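Local coordinates for Mll7089 protein (Mesorhizobium loti, PDB 2OZ8) that is of unknown function but probably binds magnesium and may act as a hydro-lyase of the mandelate racemase type within the enolase superfamily, at residues Tyr318-Asp324 with Ala372-Leu378. Numbering follows the deposited sequence.
Sequences YSFQNFD and APENPRL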
# COMPACT_ATOMS: atom_id res chain seq x y z
N TYR A 318 37.40 13.95 1.08
CA TYR A 318 38.72 14.29 0.49
C TYR A 318 39.62 13.05 0.36
O TYR A 318 39.78 12.30 1.31
CB TYR A 318 39.43 15.42 1.26
CG TYR A 318 40.74 15.78 0.59
CD1 TYR A 318 40.76 16.50 -0.61
CD2 TYR A 318 41.95 15.33 1.11
CE1 TYR A 318 41.96 16.76 -1.28
CE2 TYR A 318 43.17 15.57 0.47
CZ TYR A 318 43.16 16.29 -0.71
OH TYR A 318 44.34 16.52 -1.31
N SER A 319 40.23 12.86 -0.81
CA SER A 319 40.86 11.58 -1.15
C SER A 319 42.36 11.65 -1.49
O SER A 319 42.93 10.70 -1.99
CB SER A 319 40.10 10.91 -2.28
OG SER A 319 38.82 10.47 -1.84
N PHE A 320 42.97 12.79 -1.20
CA PHE A 320 44.40 12.95 -1.39
C PHE A 320 44.87 12.67 -2.81
O PHE A 320 45.98 12.23 -2.99
CB PHE A 320 45.19 12.10 -0.35
CG PHE A 320 44.82 12.42 1.06
CD1 PHE A 320 45.49 13.39 1.75
CD2 PHE A 320 43.74 11.76 1.69
CE1 PHE A 320 45.14 13.71 3.02
CE2 PHE A 320 43.37 12.09 2.99
CZ PHE A 320 44.06 13.08 3.64
N GLN A 321 44.05 12.96 -3.81
CA GLN A 321 44.48 12.74 -5.21
C GLN A 321 45.59 13.76 -5.68
O GLN A 321 45.70 14.87 -5.13
CB GLN A 321 43.27 12.71 -6.13
CG GLN A 321 42.40 11.46 -5.91
CD GLN A 321 41.03 11.57 -6.52
OE1 GLN A 321 40.66 10.76 -7.37
NE2 GLN A 321 40.26 12.59 -6.09
N ASN A 322 46.45 13.35 -6.62
CA ASN A 322 47.54 14.24 -7.07
C ASN A 322 47.01 15.15 -8.17
O ASN A 322 47.28 14.93 -9.33
CB ASN A 322 48.77 13.47 -7.56
CG ASN A 322 48.47 12.61 -8.79
OD1 ASN A 322 47.36 12.09 -8.93
ND2 ASN A 322 49.48 12.43 -9.68
N PHE A 323 46.27 16.19 -7.77
CA PHE A 323 45.52 17.08 -8.69
C PHE A 323 45.93 18.55 -8.54
O PHE A 323 45.64 19.34 -9.39
CB PHE A 323 43.98 17.01 -8.42
CG PHE A 323 43.32 15.70 -8.81
CD1 PHE A 323 43.99 14.73 -9.55
CD2 PHE A 323 42.00 15.45 -8.47
CE1 PHE A 323 43.35 13.50 -9.92
CE2 PHE A 323 41.35 14.27 -8.82
CZ PHE A 323 42.03 13.29 -9.57
N ASP A 324 46.59 18.91 -7.46
CA ASP A 324 46.72 20.31 -7.10
C ASP A 324 47.56 21.11 -8.11
O ASP A 324 47.36 22.33 -8.27
CB ASP A 324 47.31 20.44 -5.68
CG ASP A 324 46.35 19.99 -4.58
OD1 ASP A 324 45.26 19.38 -4.84
OD2 ASP A 324 46.67 20.26 -3.41
N ALA A 372 54.26 10.30 -12.48
CA ALA A 372 53.07 10.95 -11.91
C ALA A 372 53.43 12.36 -11.54
O ALA A 372 54.53 12.57 -11.12
CB ALA A 372 52.63 10.23 -10.69
N PRO A 373 52.53 13.35 -11.74
CA PRO A 373 52.78 14.62 -11.02
C PRO A 373 53.00 14.36 -9.53
O PRO A 373 52.37 13.47 -8.95
CB PRO A 373 51.50 15.40 -11.22
CG PRO A 373 50.86 14.81 -12.39
CD PRO A 373 51.33 13.41 -12.60
N GLU A 374 53.89 15.13 -8.91
CA GLU A 374 54.20 14.94 -7.48
C GLU A 374 52.95 15.27 -6.64
O GLU A 374 52.11 16.05 -7.07
CB GLU A 374 55.46 15.74 -7.05
CG GLU A 374 56.78 15.09 -7.56
CD GLU A 374 58.10 15.91 -7.31
OE1 GLU A 374 59.18 15.47 -7.83
OE2 GLU A 374 58.08 16.95 -6.59
N ASN A 375 52.81 14.64 -5.48
CA ASN A 375 51.65 14.82 -4.63
C ASN A 375 52.01 15.28 -3.22
O ASN A 375 52.19 14.47 -2.30
CB ASN A 375 50.77 13.56 -4.57
CG ASN A 375 49.39 13.85 -3.92
OD1 ASN A 375 49.10 14.98 -3.51
ND2 ASN A 375 48.55 12.81 -3.80
N PRO A 376 52.10 16.60 -3.05
CA PRO A 376 52.43 17.20 -1.77
C PRO A 376 51.37 16.98 -0.67
O PRO A 376 51.61 17.35 0.49
CB PRO A 376 52.56 18.70 -2.11
CG PRO A 376 51.89 18.92 -3.44
CD PRO A 376 51.86 17.58 -4.13
N ARG A 377 50.24 16.37 -1.02
CA ARG A 377 49.11 16.21 -0.07
C ARG A 377 49.29 14.89 0.67
O ARG A 377 48.60 14.60 1.65
CB ARG A 377 47.73 16.25 -0.80
CG ARG A 377 47.38 17.61 -1.47
CD ARG A 377 47.29 18.84 -0.51
NE ARG A 377 46.18 18.79 0.43
CZ ARG A 377 44.91 19.12 0.14
NH1 ARG A 377 43.98 19.04 1.08
NH2 ARG A 377 44.55 19.54 -1.07
N LEU A 378 50.22 14.10 0.15
CA LEU A 378 50.68 12.86 0.75
C LEU A 378 52.20 12.93 1.10
O LEU A 378 52.93 13.80 0.61
CB LEU A 378 50.38 11.71 -0.20
CG LEU A 378 48.99 11.06 -0.12
CD1 LEU A 378 48.91 9.83 -1.01
CD2 LEU A 378 48.66 10.62 1.31
O HOH W 1 42.60 20.26 -3.49
O HOH W 2 48.09 17.44 -5.16
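Arg377 lays its guanidinium almost flat against the phenol of Tyr318, with 16° between the two planes, and the two segments meet most broadly at this side chain. NH1 lies over the rim of one ring face, 3.4 Å from Tyr318 CZ, while the hydroxyl oxygen stands above the middle of the guanidinium, where no N-H points at it. The arginine's hydrogen-bonding edge therefore remains available to Asp324: NH2 reaches OD2 at 3.2 Å, nearly straight (167°) and on the syn lone pair, in a salt bridge. A water that donates to Asp324 OD1 also accepts a weak bond from the same NH2. The chain bends at chi2 (-60°) and again at chi3, which folds it back over the tyrosine. With alanine in its place, the guanidinium over one face of the Tyr318 ring is gone and the Asp324 carboxylate is likely to lose its positive mate.

Alongside, two asparagine amides clip backbone carbonyls of the facing segment. Asn375 ND2 donates to Phe320 O at 2.8 Å and also to Asp18; Asn322 ND2 donates to Pro373 O at 3.2 Å and also to Ala16, so each amide nitrogen ties in the N-terminal part of the chain as well. Leu378 CG packs against Phe320 CB at 3.9 Å.

Further out, Asn375 OD1 takes the backbone N-H of Arg377 at 3.1 Å, an Asx turn overlying the type I turn Asn375-Leu378 that presents the arginine; a second water links this oxygen to Asp324 N. Across from it, Asn322 centres an inverse gamma turn. The worked example is thus a C-terminal tail pinned by turns and by side-chain-to-backbone hydrogen bonds of two asparagines to the loop leaving strand 313-318, the last parallel strand of the enolase-type barrel.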